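Probable 3-hydroxyisobutyrate dehydrogenase (Pseudomonas aeruginosa, PDB 3OBB) catalyses the NAD-dependent oxidation of L-serine and methyl-L-serine, with only low activity toward beta-hydroxyisobutyrate, and works as a homotetramer built as a dimer of dimers. Local coordinates at the interface of chains A and B. Sequence-based numbering; all coordinates share one arbitrary frame. Chains: chain A/B, Probable 3-hydroxyisobutyrate dehydrogenase.

The interface of chains A and B. Residues chain A 178, 263-267; chain B 185-186, 189, 273, 294.
The carboxylate of B:Glu189 caps the first turn of helix A:265-279, a worked example of helix N-capping supplied by a partner subunit, seen here in an enzyme of the HIBADH-related family. The patch belongs to a two-fold symmetric interface between subunits of the homotetramer, so the same cap recurs with the chains exchanged. OE1 of B:Glu189 accepts a hydrogen bond from N of A:Met266 at 3.0 Å (155° at H). OE2 of B:Glu189 takes one from N of A:Gly267 at 2.7 Å. Both use the syn lone pair, so the carboxylate grips successive amides like a fork and its rotation is fixed. Beyond CG the chain is extended (chi2 179°), which carries the group from helix B:168-196 to the helix end, where the positive end of the helix dipole would probably stabilise a negative charge.

Apolar packing flanks this cap. A:Pro265, the first residue of the helix, meets the B:Phe294 ring tip to tip, its CG in plane at the ring edge and its CD 3.5 Å from CE2. One face of that ring lies against CB of B:Glu189, so the phenylalanine probably helps to position the capping residue. CG of A:Pro265 touches CD1 of B:Leu273 at 3.8 Å. With CG anti to the carbonyl carbon (chi1 -40°), the selenomethionine A:Met266 lies across B:Ile185 and sets its CG 3.6 Å from CG2 of that residue.

Two waters also span the seam. Water 1 bridges the backbone carbonyl oxygens of A:Ser263 and B:Glu189, while water 2 links the A:Ser263 amide to the backbone carbonyl oxygen of B:Phe294.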
ATOM      1  N   GLN A 178     -16.063   2.458   0.433  1.00 27.25           N
ATOM      2  CA  GLN A 178     -14.613   2.393   0.353  1.00 27.35           C
ATOM      3  C   GLN A 178     -13.941   3.100   1.547  1.00 27.09           C
ATOM      4  O   GLN A 178     -12.949   2.612   2.118  1.00 25.20           O
ATOM      5  CB  GLN A 178     -14.093   2.955  -0.961  1.00 27.58           C
ATOM      6  CG  GLN A 178     -12.586   2.753  -1.099  1.00 28.64           C
ATOM      7  CD  GLN A 178     -12.048   3.210  -2.462  1.00 31.30           C
ATOM      8  OE1 GLN A 178     -12.191   4.383  -2.842  1.00 31.33           O
ATOM      9  NE2 GLN A 178     -11.421   2.299  -3.184  1.00 31.67           N
ATOM     10  N   SER A 263      -6.866   8.293  -8.137  1.00 35.14           N
ATOM     11  CA  SER A 263      -5.955   7.479  -7.347  1.00 33.91           C
ATOM     12  C   SER A 263      -6.599   7.135  -5.993  1.00 33.19           C
ATOM     13  O   SER A 263      -7.024   8.027  -5.231  1.00 31.65           O
ATOM     14  CB  SER A 263      -4.638   8.231  -7.132  1.00 33.47           C
ATOM     15  OG  SER A 263      -3.743   7.473  -6.344  1.00 33.00           O
ATOM     16  N   THR A 264      -6.667   5.836  -5.702  1.00 32.62           N
ATOM     17  CA  THR A 264      -7.244   5.347  -4.438  1.00 32.54           C
ATOM     18  C   THR A 264      -6.287   4.416  -3.659  1.00 32.26           C
ATOM     19  O   THR A 264      -6.575   3.212  -3.474  1.00 31.72           O
ATOM     20  CB  THR A 264      -8.555   4.627  -4.691  1.00 31.55           C
ATOM     21  OG1 THR A 264      -8.337   3.618  -5.698  1.00 33.39           O
ATOM     22  CG2 THR A 264      -9.585   5.614  -5.147  1.00 32.98           C
ATOM     23  N   PRO A 265      -5.150   4.975  -3.179  1.00 33.05           N
ATOM     24  CA  PRO A 265      -4.162   4.095  -2.555  1.00 32.34           C
ATOM     25  C   PRO A 265      -4.655   3.400  -1.300  1.00 31.21           C
ATOM     26  O   PRO A 265      -4.311   2.239  -1.070  1.00 30.49           O
ATOM     27  CB  PRO A 265      -2.973   5.018  -2.266  1.00 32.99           C
ATOM     28  CG  PRO A 265      -3.516   6.414  -2.307  1.00 34.08           C
ATOM     29  CD  PRO A 265      -4.705   6.389  -3.217  1.00 33.07           C
HETATM   30  N   MSE A 266      -5.478   4.067  -0.507  1.00 30.84           N
HETATM   31  CA  MSE A 266      -5.953   3.419   0.717  1.00 31.47           C
HETATM   32  C   MSE A 266      -7.015   2.395   0.383  1.00 30.66           C
HETATM   33  O   MSE A 266      -6.904   1.261   0.822  1.00 30.85           O
HETATM   34  CB  MSE A 266      -6.454   4.434   1.770  1.00 31.60           C
HETATM   35  CG  MSE A 266      -5.600   5.667   1.868  1.00 36.24           C
HETATM   36 SE   MSE A 266      -3.779   5.317   2.571  0.80 48.29          SE
HETATM   37  CE  MSE A 266      -4.397   4.208   3.968  1.00 33.86           C
ATOM     38  N   GLY A 267      -8.030   2.795  -0.391  1.00 30.39           N
ATOM     39  CA  GLY A 267      -9.107   1.878  -0.849  1.00 29.90           C
ATOM     40  C   GLY A 267      -8.546   0.644  -1.567  1.00 30.90           C
ATOM     41  O   GLY A 267      -8.855  -0.463  -1.165  1.00 30.80           O
TER
ATOM     42  N   ILE B 185      -6.391  10.581   4.807  1.00 28.70           N
ATOM     43  CA  ILE B 185      -6.113  10.240   3.405  1.00 29.06           C
ATOM     44  C   ILE B 185      -7.307   9.524   2.796  1.00 29.66           C
ATOM     45  O   ILE B 185      -7.710   9.821   1.664  1.00 28.89           O
ATOM     46  CB  ILE B 185      -4.822   9.412   3.269  1.00 29.96           C
ATOM     47  CG1 ILE B 185      -3.673  10.193   3.914  1.00 28.35           C
ATOM     48  CG2 ILE B 185      -4.512   9.137   1.777  1.00 31.80           C
ATOM     49  CD1 ILE B 185      -2.313   9.497   3.797  1.00 25.34           C
ATOM     50  N   GLY B 186      -7.887   8.594   3.567  1.00 29.42           N
ATOM     51  CA  GLY B 186      -9.115   7.940   3.173  1.00 28.77           C
ATOM     52  C   GLY B 186     -10.144   8.984   2.752  1.00 29.31           C
ATOM     53  O   GLY B 186     -10.732   8.877   1.681  1.00 31.04           O
ATOM     54  N   GLU B 189      -9.202  10.995  -0.514  1.00 27.09           N
ATOM     55  CA  GLU B 189      -9.281  10.176  -1.710  1.00 28.53           C
ATOM     56  C   GLU B 189     -10.744   9.892  -2.078  1.00 28.47           C
ATOM     57  O   GLU B 189     -11.085   9.798  -3.274  1.00 28.95           O
ATOM     58  CB  GLU B 189      -8.479   8.871  -1.526  1.00 28.14           C
ATOM     59  CG  GLU B 189      -9.270   7.681  -1.080  1.00 29.46           C
ATOM     60  CD  GLU B 189      -8.396   6.393  -0.942  1.00 29.15           C
ATOM     61  OE1 GLU B 189      -7.153   6.476  -1.100  1.00 27.16           O
ATOM     62  OE2 GLU B 189      -8.981   5.311  -0.694  1.00 28.20           O
ATOM     63  N   LEU B 273       2.938   8.355   1.722  1.00 28.72           N
ATOM     64  CA  LEU B 273       2.223   9.447   1.047  1.00 29.26           C
ATOM     65  C   LEU B 273       2.575  10.813   1.654  1.00 28.86           C
ATOM     66  O   LEU B 273       2.791  11.804   0.922  1.00 28.87           O
ATOM     67  CB  LEU B 273       0.710   9.186   1.058  1.00 27.35           C
ATOM     68  CG  LEU B 273       0.270   7.927   0.260  1.00 31.53           C
ATOM     69  CD1 LEU B 273      -1.226   7.708   0.388  1.00 28.21           C
ATOM     70  CD2 LEU B 273       0.671   7.936  -1.300  1.00 30.72           C
ATOM     71  N   PHE B 294      -4.654  14.023  -4.749  1.00 33.82           N
ATOM     72  CA  PHE B 294      -5.823  13.467  -5.461  1.00 34.71           C
ATOM     73  C   PHE B 294      -6.604  14.442  -6.318  1.00 37.35           C
ATOM     74  O   PHE B 294      -7.338  14.008  -7.213  1.00 37.96           O
ATOM     75  CB  PHE B 294      -6.775  12.812  -4.459  1.00 33.85           C
ATOM     76  CG  PHE B 294      -6.081  11.915  -3.490  1.00 33.25           C
ATOM     77  CD1 PHE B 294      -5.891  12.317  -2.175  1.00 31.58           C
ATOM     78  CD2 PHE B 294      -5.589  10.688  -3.908  1.00 32.73           C
ATOM     79  CE1 PHE B 294      -5.249  11.499  -1.272  1.00 32.57           C
ATOM     80  CE2 PHE B 294      -4.923   9.857  -3.013  1.00 35.00           C
ATOM     81  CZ  PHE B 294      -4.749  10.272  -1.693  1.00 35.52           C
TER
HETATM   82  O   HOH W   1      -9.264   9.770  -5.524  1.00 27.85           O
HETATM   83  O   HOH W   2      -7.717  10.954  -7.313  1.00 42.33           O